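Local coordinates for protein putative xanthine dehydrogenase YAGS fad-binding subunit (Escherichia coli, PDB 5G5G) that probably oxidises aldehydes in the periplasm, as the molybdenum-cofactor-binding subunit of a three-chain enzyme of the xanthine dehydrogenase family, at residues Phe169-Lys175 with Arg290-Gln295; Asp366-Glu370 with Ile712-Asp716; Ala49-Ile53 with Glu118-Arg124; Met188-His193 with Arg272-Pro276. One frame throughout, in Å; residues are numbered along the deposited sequence.

Interaction 1 of 4, residues Phe169-Lys175 with Arg290-Gln295; sequences FTSAAVK and RIGADQ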
loop_
_atom_site.group_PDB
_atom_site.type_symbol
_atom_site.label_atom_id
_atom_site.label_comp_id
_atom_site.label_asym_id
_atom_site.label_seq_id
_atom_site.Cartn_x
_atom_site.Cartn_y
_atom_site.Cartn_z
ATOM N N PHE C 169 41.738 -8.001 0.666
ATOM C CA PHE C 169 41.046 -7.476 -0.525
ATOM C C PHE C 169 42.067 -7.263 -1.639
ATOM O O PHE C 169 41.828 -7.664 -2.779
ATOM C CB PHE C 169 40.350 -6.157 -0.236
ATOM C CG PHE C 169 39.513 -5.659 -1.385
ATOM C CD1 PHE C 169 38.309 -6.242 -1.706
ATOM C CD2 PHE C 169 39.997 -4.616 -2.204
ATOM C CE1 PHE C 169 37.534 -5.753 -2.749
ATOM C CE2 PHE C 169 39.224 -4.127 -3.249
ATOM C CZ PHE C 169 37.970 -4.665 -3.501
ATOM N N THR C 170 43.209 -6.693 -1.272
ATOM C CA THR C 170 44.324 -6.486 -2.203
ATOM C C THR C 170 44.781 -7.822 -2.783
ATOM O O THR C 170 45.023 -7.937 -3.991
ATOM C CB THR C 170 45.476 -5.742 -1.507
ATOM O OG1 THR C 170 45.028 -4.422 -1.167
ATOM C CG2 THR C 170 46.720 -5.675 -2.424
ATOM N N SER C 171 44.893 -8.835 -1.921
ATOM C CA SER C 171 45.402 -10.160 -2.319
ATOM C C SER C 171 44.410 -10.980 -3.158
ATOM O O SER C 171 44.772 -11.945 -3.817
ATOM C CB SER C 171 45.762 -10.971 -1.071
ATOM O OG SER C 171 46.836 -10.329 -0.366
ATOM N N ALA C 172 43.138 -10.674 -3.052
ATOM C CA ALA C 172 42.099 -11.492 -3.655
ATOM C C ALA C 172 42.245 -11.592 -5.183
ATOM O O ALA C 172 42.606 -10.613 -5.816
ATOM C CB ALA C 172 40.733 -10.943 -3.310
ATOM N N ALA C 173 41.967 -12.787 -5.713
ATOM C CA ALA C 173 42.041 -13.063 -7.150
ATOM C C ALA C 173 40.958 -12.377 -7.924
ATOM O O ALA C 173 41.162 -12.002 -9.064
ATOM C CB ALA C 173 41.970 -14.575 -7.419
ATOM N N VAL C 174 39.795 -12.206 -7.326
ATOM C CA VAL C 174 38.673 -11.623 -8.055
ATOM C C VAL C 174 37.913 -10.804 -7.053
ATOM O O VAL C 174 37.778 -11.225 -5.898
ATOM C CB VAL C 174 37.794 -12.712 -8.709
ATOM C CG1 VAL C 174 37.239 -13.691 -7.713
ATOM C CG2 VAL C 174 36.617 -12.115 -9.436
ATOM N N LYS C 175 37.495 -9.607 -7.445
ATOM C CA LYS C 175 36.824 -8.765 -6.500
ATOM C C LYS C 175 35.898 -7.756 -7.122
ATOM O O LYS C 175 36.019 -7.457 -8.298
ATOM C CB LYS C 175 37.841 -8.030 -5.641
ATOM C CG LYS C 175 38.666 -7.000 -6.394
ATOM C CD LYS C 175 40.037 -6.741 -5.809
ATOM C CE LYS C 175 41.005 -7.873 -6.151
ATOM N NZ LYS C 175 42.373 -7.770 -5.584
ATOM N N ARG C 290 32.592 -4.000 -0.808
ATOM C CA ARG C 290 33.851 -4.421 -1.410
ATOM C C ARG C 290 34.026 -5.891 -0.997
ATOM O O ARG C 290 34.131 -6.194 0.211
ATOM C CB ARG C 290 34.999 -3.558 -0.935
ATOM C CG ARG C 290 34.764 -2.069 -1.203
ATOM C CD ARG C 290 35.746 -1.256 -0.398
ATOM N NE ARG C 290 37.014 -1.292 -1.027
ATOM C CZ ARG C 290 38.191 -0.997 -0.438
ATOM N NH1 ARG C 290 38.270 -0.666 0.876
ATOM N NH2 ARG C 290 39.305 -1.031 -1.166
ATOM N N ILE C 291 33.990 -6.790 -1.975
ATOM C CA ILE C 291 34.077 -8.229 -1.709
ATOM C C ILE C 291 35.112 -8.859 -2.615
ATOM O O ILE C 291 35.096 -8.658 -3.804
ATOM C CB ILE C 291 32.743 -8.961 -1.903
ATOM C CG1 ILE C 291 31.584 -8.108 -1.328
ATOM C CG2 ILE C 291 32.814 -10.337 -1.257
ATOM C CD1 ILE C 291 30.198 -8.706 -1.460
ATOM N N GLY C 292 36.000 -9.660 -2.016
ATOM C CA GLY C 292 36.998 -10.392 -2.760
ATOM C C GLY C 292 36.985 -11.859 -2.465
ATOM O O GLY C 292 36.652 -12.266 -1.332
ATOM N N ALA C 293 37.354 -12.642 -3.478
ATOM C CA ALA C 293 37.435 -14.095 -3.373
ATOM C C ALA C 293 38.748 -14.605 -3.948
ATOM O O ALA C 293 39.424 -13.923 -4.718
ATOM C CB ALA C 293 36.276 -14.736 -4.139
ATOM N N ASP C 294 39.098 -15.821 -3.556
ATOM C CA ASP C 294 40.287 -16.455 -4.071
ATOM C C ASP C 294 40.022 -17.094 -5.443
ATOM O O ASP C 294 38.889 -17.012 -5.958
ATOM C CB ASP C 294 40.893 -17.422 -3.035
ATOM C CG ASP C 294 40.092 -18.706 -2.820
ATOM O OD1 ASP C 294 39.183 -19.085 -3.601
ATOM O OD2 ASP C 294 40.456 -19.382 -1.828
ATOM N N GLN C 295 41.057 -17.756 -5.980
ATOM C CA GLN C 295 40.989 -18.453 -7.265
ATOM C C GLN C 295 39.912 -19.543 -7.323
ATOM O O GLN C 295 39.415 -19.813 -8.382
ATOM C CB GLN C 295 42.386 -19.041 -7.642
ATOM C CG GLN C 295 43.355 -17.926 -8.041
ATOM C CD GLN C 295 44.811 -18.352 -8.250
ATOM O OE1 GLN C 295 45.208 -19.511 -8.006
ATOM N NE2 GLN C 295 45.628 -17.393 -8.706
#
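A293 N donates to V174 O at 2.8 Å, a nearly straight bond (170°). The return bond, from V174 N to A293 O, measures 3.1 Å. A173 and V174 both lie opposite A293. Next along, K175 and G292 form a non-hydrogen-bonded pair. G292 CA lies 3.3 Å from V174 O in a CA-H...O contact. The F169 ring has a partner on each face. On one, the R290 side chain crosses at about a right angle, with CZ of R290 4.7 Å from the centroid of the F169 ring in an off-centre cation-pi contact. On the other lies CD of K175. The F169 ring edge reaches I291 N because CG is anti to the backbone N (chi1 -174°). K175 bends at chi3 (76°) and turns NZ back to the helix end. There K175 NZ donates to F169 O and A172 O, both at 2.9 Å, so the ammonium probably suits the partial negative charge of the helix terminus. V174 and A293 touch on the sheet face where V174 packs on helix 354-372. This is a classic beta bulge where helix 165-171 leads into strand 174-182, an outermost strand of a mixed sheet, paired antiparallel with strand 285-293.

Interaction 2 of 4, residues Asp366-Glu370 with Ile712-Asp716; sequences DELAE and IRVRD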
loop_
_atom_site.group_PDB
_atom_site.type_symbol
_atom_site.label_atom_id
_atom_site.label_comp_id
_atom_site.label_asym_id
_atom_site.label_seq_id
_atom_site.Cartn_x
_atom_site.Cartn_y
_atom_site.Cartn_z
ATOM N N ASP C 366 25.873 -11.513 -6.766
ATOM C CA ASP C 366 25.619 -11.856 -8.169
ATOM C C ASP C 366 26.749 -11.306 -9.039
ATOM O O ASP C 366 27.229 -12.007 -9.939
ATOM C CB ASP C 366 24.270 -11.335 -8.635
ATOM C CG ASP C 366 23.755 -12.073 -9.866
ATOM O OD1 ASP C 366 23.521 -13.292 -9.783
ATOM O OD2 ASP C 366 23.559 -11.418 -10.903
ATOM N N GLU C 367 27.186 -10.069 -8.782
ATOM C CA GLU C 367 28.319 -9.481 -9.544
ATOM C C GLU C 367 29.625 -10.240 -9.348
ATOM O O GLU C 367 30.356 -10.488 -10.312
ATOM C CB GLU C 367 28.529 -7.998 -9.231
ATOM C CG GLU C 367 27.299 -7.117 -9.558
ATOM C CD GLU C 367 27.587 -5.631 -9.518
ATOM O OE1 GLU C 367 28.557 -5.259 -10.202
ATOM O OE2 GLU C 367 26.857 -4.889 -8.822
ATOM N N LEU C 368 29.911 -10.614 -8.088
ATOM C CA LEU C 368 31.132 -11.327 -7.808
ATOM C C LEU C 368 31.125 -12.726 -8.408
ATOM O O LEU C 368 32.106 -13.143 -8.983
ATOM C CB LEU C 368 31.418 -11.346 -6.307
ATOM C CG LEU C 368 32.748 -11.965 -5.882
ATOM C CD1 LEU C 368 33.992 -11.308 -6.490
ATOM C CD2 LEU C 368 32.815 -11.951 -4.360
ATOM N N ALA C 369 29.985 -13.422 -8.324
ATOM C CA ALA C 369 29.856 -14.766 -8.890
ATOM C C ALA C 369 30.090 -14.720 -10.423
ATOM O O ALA C 369 30.810 -15.541 -10.984
ATOM C CB ALA C 369 28.486 -15.356 -8.559
ATOM N N GLU C 370 29.532 -13.709 -11.061
ATOM C CA GLU C 370 29.668 -13.526 -12.492
ATOM C C GLU C 370 31.125 -13.303 -12.854
ATOM O O GLU C 370 31.647 -13.924 -13.748
ATOM C CB GLU C 370 28.804 -12.334 -12.951
ATOM C CG GLU C 370 28.979 -11.992 -14.411
ATOM C CD GLU C 370 28.081 -10.878 -14.874
ATOM O OE1 GLU C 370 27.873 -9.926 -14.113
ATOM O OE2 GLU C 370 27.583 -10.966 -16.020
ATOM N N ILE C 712 21.784 -5.268 -18.078
ATOM C CA ILE C 712 21.927 -3.950 -17.455
ATOM C C ILE C 712 21.862 -4.074 -15.932
ATOM O O ILE C 712 20.822 -4.521 -15.351
ATOM C CB ILE C 712 20.821 -2.970 -17.940
ATOM C CG1 ILE C 712 20.710 -2.957 -19.460
ATOM C CG2 ILE C 712 21.015 -1.570 -17.304
ATOM C CD1 ILE C 712 19.399 -2.333 -19.960
ATOM N N ARG C 713 22.962 -3.696 -15.254
ATOM C CA ARG C 713 22.959 -3.616 -13.794
ATOM C C ARG C 713 22.426 -2.280 -13.347
ATOM O O ARG C 713 22.851 -1.239 -13.857
ATOM C CB ARG C 713 24.354 -3.744 -13.230
ATOM C CG ARG C 713 24.979 -5.083 -13.433
ATOM C CD ARG C 713 24.462 -6.081 -12.426
ATOM N NE ARG C 713 25.209 -7.320 -12.598
ATOM C CZ ARG C 713 24.885 -8.475 -12.023
ATOM N NH1 ARG C 713 23.816 -8.590 -11.261
ATOM N NH2 ARG C 713 25.643 -9.532 -12.248
ATOM N N VAL C 714 21.444 -2.285 -12.464
ATOM C CA VAL C 714 20.944 -1.048 -11.910
ATOM C C VAL C 714 21.118 -1.157 -10.391
ATOM O O VAL C 714 20.563 -2.067 -9.739
ATOM C CB VAL C 714 19.454 -0.848 -12.251
ATOM C CG1 VAL C 714 18.914 0.429 -11.602
ATOM C CG2 VAL C 714 19.273 -0.863 -13.763
ATOM N N ARG C 715 21.856 -0.211 -9.825
ATOM C CA ARG C 715 22.219 -0.314 -8.405
ATOM C C ARG C 715 21.511 0.703 -7.515
ATOM O O ARG C 715 21.743 0.735 -6.318
ATOM C CB ARG C 715 23.744 -0.202 -8.278
ATOM C CG ARG C 715 24.514 -1.184 -9.128
ATOM C CD ARG C 715 25.988 -1.160 -8.799
ATOM N NE ARG C 715 26.685 -2.126 -9.613
ATOM C CZ ARG C 715 27.068 -1.927 -10.870
ATOM N NH1 ARG C 715 26.904 -0.743 -11.461
ATOM N NH2 ARG C 715 27.697 -2.897 -11.515
ATOM N N ASP C 716 20.681 1.548 -8.116
ATOM C CA ASP C 716 19.842 2.513 -7.412
ATOM C C ASP C 716 18.374 2.092 -7.600
ATOM O O ASP C 716 17.815 2.158 -8.692
ATOM C CB ASP C 716 20.096 3.971 -7.851
ATOM C CG ASP C 716 19.814 4.210 -9.313
ATOM O OD1 ASP C 716 20.429 3.502 -10.133
ATOM O OD2 ASP C 716 18.986 5.106 -9.642
HETATM O O HOH W 1 27.458 -7.148 -14.357
#
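This is a surface salt-bridge contact between helix 354-372 and the loop after helix 698-710. R713 carries most of it. Its chain bends at chi2 (-79°), which brings the guanidinium alongside E367. Its NH1 and NH2 both reach one oxygen, D366 OD2, with NH1 of R713 at 2.9 Å from OD2 of D366, on the anti lone pair. NH2 of R713 meets the same oxygen from above the carboxylate plane. R713 NH2 also donates to E370 OE1 at 2.9 Å, nearly in the guanidinium plane. A water bridges R713 NE and E370 OE1. D366 and E370 are one helical turn apart, so the three residues form a salt-bridge network along one side of the helix. E367, between them, lays its CG over the centre of one guanidinium face, 3.7 Å from R713 CZ. Its carboxylate runs on to R715. R715 holds it side-on, with NH2 of R715 2.8 Å from OE1 of E367 and NE on OE2. A leucine in place of R713 is likely to leave D366 and E370 as neighbouring negative charges without their shared partner. E367 OE2 is also hydrogen-bonded to Y180 OH, and E370 OE2 to Y707 OH. Y707 also makes a cation-pi contact with R713.

Interaction 3 of 4, residues Ala49-Ile53 with Glu118-Arg124; sequences AYGYI and ETFEQAR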
loop_
_atom_site.group_PDB
_atom_site.type_symbol
_atom_site.label_atom_id
_atom_site.label_comp_id
_atom_site.label_asym_id
_atom_site.label_seq_id
_atom_site.Cartn_x
_atom_site.Cartn_y
_atom_site.Cartn_z
ATOM N N ALA C 49 -17.161 12.696 19.378
ATOM C CA ALA C 49 -16.805 13.821 18.497
ATOM C C ALA C 49 -15.631 13.424 17.592
ATOM O O ALA C 49 -15.007 12.365 17.774
ATOM C CB ALA C 49 -16.542 15.086 19.310
ATOM N N TYR C 50 -15.394 14.248 16.594
ATOM C CA TYR C 50 -14.417 14.002 15.544
ATOM C C TYR C 50 -13.274 14.970 15.655
ATOM O O TYR C 50 -13.479 16.175 15.688
ATOM C CB TYR C 50 -15.091 14.135 14.201
ATOM C CG TYR C 50 -16.150 13.123 13.927
ATOM C CD1 TYR C 50 -17.425 13.263 14.415
ATOM C CD2 TYR C 50 -15.860 11.969 13.205
ATOM C CE1 TYR C 50 -18.406 12.330 14.155
ATOM C CE2 TYR C 50 -16.842 11.012 12.941
ATOM C CZ TYR C 50 -18.112 11.193 13.435
ATOM O OH TYR C 50 -19.092 10.226 13.164
ATOM N N GLY C 51 -12.044 14.461 15.680
ATOM C CA GLY C 51 -10.893 15.347 15.636
ATOM C C GLY C 51 -10.174 15.299 14.312
ATOM O O GLY C 51 -9.902 14.219 13.816
ATOM N N TYR C 52 -9.797 16.453 13.772
ATOM C CA TYR C 52 -9.152 16.525 12.507
ATOM C C TYR C 52 -7.797 17.213 12.701
ATOM O O TYR C 52 -7.719 18.350 13.198
ATOM C CB TYR C 52 -10.032 17.196 11.463
ATOM C CG TYR C 52 -9.623 16.892 10.044
ATOM C CD1 TYR C 52 -8.582 17.599 9.425
ATOM C CD2 TYR C 52 -10.277 15.921 9.314
ATOM C CE1 TYR C 52 -8.211 17.324 8.113
ATOM C CE2 TYR C 52 -9.927 15.623 8.017
ATOM C CZ TYR C 52 -8.899 16.330 7.417
ATOM O OH TYR C 52 -8.538 16.032 6.133
ATOM N N ILE C 53 -6.747 16.505 12.302
ATOM C CA ILE C 53 -5.370 16.948 12.461
ATOM C C ILE C 53 -4.956 18.104 11.545
ATOM O O ILE C 53 -5.310 18.114 10.380
ATOM C CB ILE C 53 -4.476 15.708 12.250
ATOM C CG1 ILE C 53 -3.546 15.575 13.410
ATOM C CG2 ILE C 53 -3.944 15.553 10.835
ATOM C CD1 ILE C 53 -4.213 14.608 14.344
ATOM N N GLU C 118 -18.517 18.295 15.936
ATOM C CA GLU C 118 -19.664 17.410 16.087
ATOM C C GLU C 118 -19.730 16.362 14.972
ATOM O O GLU C 118 -20.209 15.250 15.202
ATOM C CB GLU C 118 -20.932 18.245 16.086
ATOM C CG GLU C 118 -21.089 19.049 17.358
ATOM C CD GLU C 118 -21.538 18.222 18.546
ATOM O OE1 GLU C 118 -21.810 16.996 18.399
ATOM O OE2 GLU C 118 -21.621 18.791 19.642
ATOM N N THR C 119 -19.216 16.724 13.801
ATOM C CA THR C 119 -19.196 15.832 12.658
ATOM C C THR C 119 -17.843 15.853 11.981
ATOM O O THR C 119 -17.096 16.846 12.070
ATOM C CB THR C 119 -20.290 16.162 11.618
ATOM O OG1 THR C 119 -20.015 17.438 11.047
ATOM C CG2 THR C 119 -21.644 16.157 12.239
ATOM N N PHE C 120 -17.543 14.774 11.262
ATOM C CA PHE C 120 -16.319 14.713 10.434
ATOM C C PHE C 120 -16.169 15.925 9.470
ATOM O O PHE C 120 -15.097 16.546 9.363
ATOM C CB PHE C 120 -16.304 13.414 9.632
ATOM C CG PHE C 120 -15.140 13.293 8.723
ATOM C CD1 PHE C 120 -13.889 13.208 9.211
ATOM C CD2 PHE C 120 -15.332 13.338 7.355
ATOM C CE1 PHE C 120 -12.806 13.126 8.365
ATOM C CE2 PHE C 120 -14.274 13.208 6.500
ATOM C CZ PHE C 120 -13.013 13.143 6.985
ATOM N N GLU C 121 -17.212 16.218 8.743
ATOM C CA GLU C 121 -17.122 17.261 7.739
ATOM C C GLU C 121 -16.893 18.629 8.371
ATOM O O GLU C 121 -16.161 19.472 7.835
ATOM C CB GLU C 121 -18.384 17.268 6.852
ATOM C CG GLU C 121 -18.563 15.918 6.110
ATOM C CD GLU C 121 -19.325 14.808 6.899
ATOM O OE1 GLU C 121 -19.720 14.985 8.086
ATOM O OE2 GLU C 121 -19.466 13.666 6.322
ATOM N N GLN C 122 -17.573 18.867 9.489
ATOM C CA GLN C 122 -17.366 20.142 10.194
ATOM C C GLN C 122 -15.938 20.254 10.749
ATOM O O GLN C 122 -15.343 21.368 10.692
ATOM C CB GLN C 122 -18.387 20.332 11.275
ATOM C CG GLN C 122 -19.716 20.827 10.712
ATOM C CD GLN C 122 -20.823 20.970 11.714
ATOM O OE1 GLN C 122 -21.419 22.055 11.863
ATOM N NE2 GLN C 122 -21.107 19.880 12.445
ATOM N N ALA C 123 -15.388 19.143 11.252
ATOM C CA ALA C 123 -13.998 19.152 11.746
ATOM C C ALA C 123 -12.989 19.441 10.654
ATOM O O ALA C 123 -12.095 20.275 10.832
ATOM C CB ALA C 123 -13.672 17.868 12.446
ATOM N N ARG C 124 -13.146 18.755 9.501
ATOM C CA ARG C 124 -12.284 18.966 8.354
ATOM C C ARG C 124 -12.304 20.426 7.871
ATOM O O ARG C 124 -11.229 21.037 7.664
ATOM C CB ARG C 124 -12.648 18.006 7.210
ATOM C CG ARG C 124 -11.741 18.203 6.001
ATOM C CD ARG C 124 -12.036 17.155 4.942
ATOM N NE ARG C 124 -13.436 17.178 4.594
ATOM C CZ ARG C 124 -14.098 16.231 3.933
ATOM N NH1 ARG C 124 -13.480 15.132 3.527
ATOM N NH2 ARG C 124 -15.384 16.394 3.689
#
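Strand 49-53 and helix 120-124 run in roughly the same direction, their axes 7.4 Å apart at closest approach and 32° from parallel, with Y50 beside F120 and Y52 beside A123. The side chains of Y50 and Y52 both point to the helix. The Y50 ring lies on the first turn, with F120 N over one face, 3.4 Å from Y50 CG. E118 O sits at the edge of that ring. F120 CB touches Y50 CD2. A123 CB fits between the tyrosines, 3.8 Å from Y52 CB and close to Y50 O. The Y52 ring has CG anti to the backbone N (chi1 -160°), which carries it along the R124 stem. R124 CA stands 3.9 Å from the centroid of the Y52 ring in a CH-pi contact, and R124 CG follows over CZ. At the Y52 ring edge, CE2 meets F120 CE1 at 3.8 Å. F120 CE2 in turn lies over one face of the R124 guanidinium. T119 OG1 caps the helix by accepting from Q122 N. Y50 OH is hydrogen-bonded to an acidic side chain of another protein chain, and F120 makes a cation-pi contact with a basic side chain of the same chain. This is a helix packed on a sheet strand in the a/b hammerhead domain, at a subunit interface.

Interaction 4 of 4, residues Met188-His193 with Arg272-Pro276; sequences MAMEPH and RPSIP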
loop_
_atom_site.group_PDB
_atom_site.type_symbol
_atom_site.label_atom_id
_atom_site.label_comp_id
_atom_site.label_asym_id
_atom_site.label_seq_id
_atom_site.Cartn_x
_atom_site.Cartn_y
_atom_site.Cartn_z
ATOM N N MET C 188 2.318 2.236 4.038
ATOM C CA MET C 188 1.065 2.237 3.310
ATOM C C MET C 188 0.099 1.163 3.798
ATOM O O MET C 188 -0.626 0.540 3.020
ATOM C CB MET C 188 1.274 2.066 1.798
ATOM C CG MET C 188 2.322 2.968 1.183
ATOM S SD MET C 188 1.887 4.714 1.153
ATOM C CE MET C 188 0.655 4.778 -0.010
ATOM N N ALA C 189 0.045 0.941 5.114
ATOM C CA ALA C 189 -0.935 -0.011 5.649
ATOM C C ALA C 189 -2.321 0.474 5.290
ATOM O O ALA C 189 -2.587 1.688 5.346
ATOM C CB ALA C 189 -0.806 -0.135 7.168
ATOM N N MET C 190 -3.196 -0.455 4.905
ATOM C CA MET C 190 -4.450 -0.040 4.276
ATOM C C MET C 190 -5.362 0.638 5.267
ATOM O O MET C 190 -6.160 1.450 4.855
ATOM C CB MET C 190 -5.127 -1.212 3.598
ATOM C CG MET C 190 -6.170 -0.815 2.556
ATOM S SD MET C 190 -5.582 0.249 1.229
ATOM C CE MET C 190 -4.148 -0.620 0.707
ATOM N N GLU C 191 -5.253 0.328 6.569
ATOM C CA GLU C 191 -5.978 1.097 7.593
ATOM C C GLU C 191 -5.150 2.304 7.993
ATOM O O GLU C 191 -4.081 2.151 8.579
ATOM C CB GLU C 191 -6.339 0.226 8.823
ATOM C CG GLU C 191 -7.075 0.977 9.936
ATOM C CD GLU C 191 -6.975 0.294 11.302
ATOM O OE1 GLU C 191 -6.081 -0.576 11.513
ATOM O OE2 GLU C 191 -7.793 0.655 12.165
ATOM N N PRO C 192 -5.689 3.518 7.760
ATOM C CA PRO C 192 -5.018 4.694 8.255
ATOM C C PRO C 192 -4.914 4.593 9.759
ATOM O O PRO C 192 -5.851 4.079 10.421
ATOM C CB PRO C 192 -6.010 5.846 7.853
ATOM C CG PRO C 192 -6.710 5.350 6.631
ATOM C CD PRO C 192 -6.884 3.866 6.968
ATOM N N HIS C 193 -3.870 5.174 10.313
ATOM C CA HIS C 193 -3.735 5.223 11.751
ATOM C C HIS C 193 -4.981 5.919 12.326
ATOM O O HIS C 193 -5.417 6.954 11.836
ATOM C CB HIS C 193 -2.511 6.030 12.169
ATOM C CG HIS C 193 -1.208 5.404 11.818
ATOM N ND1 HIS C 193 -0.766 5.251 10.528
ATOM C CD2 HIS C 193 -0.246 4.874 12.605
ATOM C CE1 HIS C 193 0.415 4.668 10.537
ATOM N NE2 HIS C 193 0.761 4.438 11.784
ATOM N N ARG C 272 -5.054 9.892 4.801
ATOM C CA ARG C 272 -4.050 9.209 3.994
ATOM C C ARG C 272 -2.961 10.196 3.473
ATOM O O ARG C 272 -1.765 9.860 3.553
ATOM C CB ARG C 272 -4.685 8.412 2.847
ATOM C CG ARG C 272 -3.694 7.658 1.982
ATOM C CD ARG C 272 -2.883 6.631 2.729
ATOM N NE ARG C 272 -3.754 5.592 3.212
ATOM C CZ ARG C 272 -3.384 4.564 3.950
ATOM N NH1 ARG C 272 -2.105 4.441 4.353
ATOM N NH2 ARG C 272 -4.307 3.668 4.289
ATOM N N PRO C 273 -3.345 11.346 2.918
ATOM C CA PRO C 273 -2.296 12.271 2.427
ATOM C C PRO C 273 -1.296 12.776 3.462
ATOM O O PRO C 273 -0.200 13.230 3.064
ATOM C CB PRO C 273 -3.080 13.426 1.785
ATOM C CG PRO C 273 -4.473 12.943 1.601
ATOM C CD PRO C 273 -4.701 11.836 2.567
ATOM N N SER C 274 -1.647 12.712 4.742
ATOM C CA SER C 274 -0.753 13.127 5.820
ATOM C C SER C 274 0.165 12.029 6.327
ATOM O O SER C 274 1.159 12.338 7.001
ATOM C CB SER C 274 -1.547 13.633 7.010
ATOM O OG SER C 274 -2.137 12.573 7.713
ATOM N N ILE C 275 -0.152 10.776 6.026
ATOM C CA ILE C 275 0.538 9.636 6.619
ATOM C C ILE C 275 2.021 9.560 6.221
ATOM O O ILE C 275 2.856 9.486 7.086
ATOM C CB ILE C 275 -0.227 8.311 6.479
ATOM C CG1 ILE C 275 -1.497 8.405 7.341
ATOM C CG2 ILE C 275 0.645 7.130 6.924
ATOM C CD1 ILE C 275 -2.440 7.249 7.150
ATOM N N PRO C 276 2.331 9.660 4.939
ATOM C CA PRO C 276 3.738 9.419 4.592
ATOM C C PRO C 276 4.769 10.389 5.224
ATOM O O PRO C 276 5.891 9.952 5.546
ATOM C CB PRO C 276 3.730 9.448 3.067
ATOM C CG PRO C 276 2.368 8.993 2.712
ATOM C CD PRO C 276 1.479 9.657 3.747
#
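R272 sends its side chain from a short 3-10 turn to A189 O in the loop before strand 194-200. CB and CG start it with CG anti to the backbone N (chi1 -179°). The chain then bends at chi2 and chi3, which brings the guanidinium alongside the loop. CD leads to NE, which is hydrogen-bonded elsewhere. R272 CZ comes 3.3 Å from A189 O. Both end nitrogens grip that one oxygen, end-on and close to the guanidinium plane. NH2 of R272 is 2.8 Å from O of A189, in the carbonyl plane on a lone pair. NH1 of R272 donates to the same O at 3.0 Å, tilted out of that plane. NH2 of R272 also packs against CD of P192 at 3.7 Å, and is hydrogen-bonded to the backbone of another protein chain. A methionine here would probably leave A189 O without both of these donors and give up the tie to that other chain. I275 reaches the loop with CD1, 3.9 Å from P192 CB and at the edge of the H193 ring. H193 NE2 is bonded to G244 O. All the touching residues are buried. The side chain of M190 is about 4 Å from the Fe2S2 cluster and that of A189 about 6 Å from the pterin cytosine dinucleotide. This is a buried cofactor-side loop with one carbonyl gripped by two nitrogens of a single arginine.

How the interactions relate
Interactions 1 and 2 are joined by L368, a residue of helix 354-372. L368 CD2 lies 3.5 Å from I291 CG2, and it also packs on V174 and K175. Interaction 4 lies beside the cofactors: M190 touches the Fe2S2 cluster. Interactions 3 and 4 are neighbours, their nearest atoms about 5 Å apart and their centres about 18 Å apart. P271, just before R272, packs on Y52 and I53. Interaction 2 is about 18 Å from interaction 4 at the nearest atoms. Interactions 1 and 3 lie on opposite sides of the chain's centre, about 63 Å apart between centres. Interactions 3 and 4 also touch other chains of the assembly, but interactions 1 and 2 do not.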